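Siderophore periplasmic binding protein (Thermobifida fusca, PDB 5DH0) probably binds an iron-loaded siderophore, likely fuscachelin, outside the cell membrane and delivers it for uptake. Local coordinates at residues L106-G110 with L151-V155; Y179-L183 with V305-L309. One frame throughout, in Å; residues are numbered along the deposited sequence.

Contact 1. Residues L106-G110 with L151-V155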
# COMPACT_ATOMS: atom_id res chain seq x y z
N LEU A 106 -9.68 28.87 39.07
CA LEU A 106 -9.21 28.76 37.69
C LEU A 106 -10.00 27.72 36.91
O LEU A 106 -10.17 26.58 37.37
CB LEU A 106 -7.73 28.40 37.66
CG LEU A 106 -7.16 28.12 36.27
CD1 LEU A 106 -7.11 29.38 35.40
CD2 LEU A 106 -5.80 27.50 36.39
N ILE A 107 -10.48 28.12 35.74
CA ILE A 107 -11.17 27.23 34.81
C ILE A 107 -10.31 27.00 33.57
O ILE A 107 -9.84 27.96 32.95
CB ILE A 107 -12.51 27.81 34.40
CG1 ILE A 107 -13.35 28.11 35.65
CG2 ILE A 107 -13.25 26.86 33.47
CD1 ILE A 107 -14.51 29.04 35.38
N ILE A 108 -10.10 25.73 33.20
CA ILE A 108 -9.26 25.41 32.04
C ILE A 108 -9.94 24.43 31.06
O ILE A 108 -10.85 23.68 31.43
CB ILE A 108 -7.89 24.82 32.47
CG1 ILE A 108 -8.07 23.46 33.15
CG2 ILE A 108 -7.13 25.76 33.38
CD1 ILE A 108 -6.80 22.63 33.12
N GLY A 109 -9.49 24.46 29.80
CA GLY A 109 -9.93 23.49 28.81
C GLY A 109 -9.38 23.71 27.40
O GLY A 109 -8.88 24.78 27.06
N GLY A 110 -9.47 22.67 26.57
CA GLY A 110 -9.19 22.77 25.15
C GLY A 110 -10.40 23.18 24.32
O GLY A 110 -11.54 22.84 24.65
N LEU A 151 -1.86 23.62 28.81
CA LEU A 151 -2.66 23.63 30.02
C LEU A 151 -1.81 23.17 31.20
O LEU A 151 -1.95 23.67 32.32
CB LEU A 151 -3.90 22.73 29.85
CG LEU A 151 -4.89 23.32 28.83
CD1 LEU A 151 -6.10 22.40 28.65
CD2 LEU A 151 -5.32 24.72 29.25
N SER A 152 -0.89 22.23 30.94
CA SER A 152 -0.00 21.73 31.97
C SER A 152 0.88 22.84 32.53
O SER A 152 1.10 22.92 33.75
CB SER A 152 0.87 20.60 31.44
OG SER A 152 0.13 19.41 31.32
N ARG A 153 1.38 23.69 31.64
CA ARG A 153 2.24 24.77 32.08
C ARG A 153 1.42 25.71 32.97
O ARG A 153 1.88 26.14 34.02
CB ARG A 153 2.84 25.51 30.88
CG ARG A 153 3.93 24.73 30.18
CD ARG A 153 4.41 25.44 28.94
NE ARG A 153 5.45 24.70 28.25
CZ ARG A 153 5.59 24.68 26.93
NH1 ARG A 153 4.75 25.37 26.17
NH2 ARG A 153 6.56 23.97 26.37
N VAL A 154 0.20 26.00 32.54
CA VAL A 154 -0.65 26.96 33.24
C VAL A 154 -1.02 26.52 34.66
O VAL A 154 -1.12 27.37 35.55
CB VAL A 154 -1.91 27.25 32.40
CG1 VAL A 154 -3.14 27.39 33.26
CG2 VAL A 154 -1.68 28.49 31.56
N VAL A 155 -1.19 25.23 34.90
CA VAL A 155 -1.54 24.77 36.25
C VAL A 155 -0.28 24.45 37.06
O VAL A 155 -0.36 23.88 38.16
CB VAL A 155 -2.48 23.51 36.23
CG1 VAL A 155 -3.73 23.76 35.40
CG2 VAL A 155 -1.73 22.28 35.74
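L151 on the last turn of helix 142-154 rests on I108 and G109 of strand 106-112, a helix-on-sheet contact in the alpha/beta lobe whose parallel sheet runs 86-88, 64-66, 45-47, 106-112, 132-137. The close part is here. L151 CD1 lies against the bare backbone where the two glycines meet, 3.7 Å from G109 C and 4.0 Å from G110 N, with no side chain of the strand intervening. The other branch, CD2, turns to I108 CB at 4.1 Å. The leucine gets there with CG anti to its own carbonyl carbon and beside the backbone N (chi1 -68°), from where the two methyls divide between the G109-G110 peptide and I108. F135 of strand 132-137 and V54 of helix 52-57 also touch this leucine, which is buried. An alanine here would lose both methyls, which would probably leave the glycine backbone and I108 without their apolar cover. Toward L106 the fit is looser and more open: V154, partly exposed, offers CG1 to L106 CD2 at 4.1 Å and to I108 CG2 at 4.3 Å. Beyond V154 the chain leaves helical geometry, yet V155 is still buried, touching I45, V54 and I60. Its side chain meets that of I108 at about a right angle, with V155 CG1 4.0 Å from I108 CD1.

Contact 2. Residues Y179-L183 with V305-L309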
# COMPACT_ATOMS: atom_id res chain seq x y z
N TYR A 179 14.42 -0.16 14.52
CA TYR A 179 13.59 -1.10 13.77
C TYR A 179 13.37 -0.61 12.36
O TYR A 179 12.35 -0.91 11.76
CB TYR A 179 12.24 -1.33 14.47
CG TYR A 179 12.42 -1.78 15.90
CD1 TYR A 179 12.50 -3.13 16.23
CD2 TYR A 179 12.58 -0.84 16.93
CE1 TYR A 179 12.69 -3.53 17.55
CE2 TYR A 179 12.77 -1.23 18.24
CZ TYR A 179 12.83 -2.57 18.55
OH TYR A 179 13.02 -2.95 19.86
N ALA A 180 14.34 0.12 11.83
CA ALA A 180 14.23 0.72 10.50
C ALA A 180 13.82 -0.31 9.45
O ALA A 180 13.05 0.01 8.53
CB ALA A 180 15.54 1.38 10.11
N ASP A 181 14.33 -1.53 9.59
CA ASP A 181 14.01 -2.58 8.63
C ASP A 181 12.55 -3.03 8.75
O ASP A 181 11.87 -3.23 7.75
CB ASP A 181 14.94 -3.79 8.79
CG ASP A 181 16.38 -3.50 8.34
OD1 ASP A 181 16.65 -2.39 7.84
OD2 ASP A 181 17.22 -4.41 8.46
N GLN A 182 12.08 -3.19 9.98
CA GLN A 182 10.69 -3.58 10.21
C GLN A 182 9.74 -2.48 9.75
O GLN A 182 8.76 -2.76 9.07
CB GLN A 182 10.44 -3.91 11.69
CG GLN A 182 11.09 -5.19 12.20
CD GLN A 182 12.53 -4.99 12.63
OE1 GLN A 182 13.16 -3.97 12.33
NE2 GLN A 182 13.05 -5.96 13.37
N LEU A 183 10.03 -1.23 10.12
CA LEU A 183 9.24 -0.09 9.63
C LEU A 183 9.17 -0.03 8.11
O LEU A 183 8.13 0.29 7.53
CB LEU A 183 9.80 1.22 10.18
CG LEU A 183 9.56 1.42 11.68
CD1 LEU A 183 10.30 2.64 12.21
CD2 LEU A 183 8.07 1.55 11.94
N VAL A 305 5.49 -4.48 19.52
CA VAL A 305 5.08 -5.25 18.35
C VAL A 305 6.23 -5.47 17.38
O VAL A 305 6.44 -6.58 16.87
CB VAL A 305 3.91 -4.58 17.60
CG1 VAL A 305 3.75 -5.16 16.20
CG2 VAL A 305 2.63 -4.75 18.39
N LEU A 306 6.97 -4.40 17.11
CA LEU A 306 8.11 -4.46 16.21
C LEU A 306 9.14 -5.53 16.63
O LEU A 306 9.68 -6.23 15.78
CB LEU A 306 8.77 -3.07 16.13
CG LEU A 306 7.91 -2.00 15.43
CD1 LEU A 306 8.44 -0.61 15.71
CD2 LEU A 306 7.87 -2.24 13.94
N LYS A 307 9.38 -5.66 17.94
CA LYS A 307 10.31 -6.66 18.48
C LYS A 307 9.94 -8.09 18.04
O LYS A 307 10.81 -8.91 17.79
CB LYS A 307 10.35 -6.60 20.01
CG LYS A 307 11.24 -5.51 20.59
CD LYS A 307 11.22 -5.55 22.13
CE LYS A 307 11.58 -4.20 22.75
NZ LYS A 307 11.69 -4.26 24.24
N GLY A 308 8.64 -8.38 17.96
CA GLY A 308 8.20 -9.67 17.47
C GLY A 308 8.11 -9.68 15.95
O GLY A 308 7.60 -10.64 15.36
N LEU A 309 8.61 -8.61 15.33
CA LEU A 309 8.49 -8.37 13.89
C LEU A 309 7.06 -8.55 13.38
O LEU A 309 6.35 -7.58 13.13
CB LEU A 309 9.47 -9.28 13.13
CG LEU A 309 10.90 -8.72 13.00
CD1 LEU A 309 11.65 -8.70 14.34
CD2 LEU A 309 11.73 -9.43 11.92
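Q182 and L309 bring the two backbones to 6.4 Å, CA to CA, where the first turn of helix 180-185 passes the C-terminal end of the chain just beyond helix 292-307. Y179 follows the long helix 158-178 and occupies the N-cap position of helix 180-185; its ring lies across L306. L306 CB sits over one face of that ring as a CH-pi contact, 4.1 Å from the centroid and 27° off the normal. Next to it, the phenol oxygen meets the aliphatic part of K307: Y179 OH is 3.2 Å from CG and 3.5 Å from CE of K307. That lysine chain is extended beyond CG, carrying its NZ past the hydroxyl. L306 is buried and shared by three residues, since its CD2 also touches Q182 CB at 3.8 Å and, more distantly, L183 CD2. Q182 bends at chi2 (85°), and its chain crosses that of L309 obliquely, with the two CG atoms of Q182 and L309 3.6 Å apart. On its far side helix 292-307 leans on strand 246-250, V305 touching V246 and F248. With neither hydrogen bond nor salt bridge between the two segments, the join of the end of helix 292-307 to the start of helix 180-185 rests on shape and apolar contact, anchored by buried L306 and bordered toward solvent by exposed K307 and L309.

Contacts 1 and 2 lie on opposite sides of the chain's centre, about 38 Å apart between centres, and share no helix or strand. Helix 158-178 runs between them: it starts soon after residues 151-155 and ends just before Y179. A single long helix joining two lobes is characteristic of this family of binding proteins. Contact 1 is core packing, a helix on a parallel sheet, made of aliphatic groups and bare glycine backbone. Contact 2 joins two helix ends near the surface, where only L183 and L306 are buried among its touching residues. There, an aromatic ring and the carbon chains of polar residues do much of the covering.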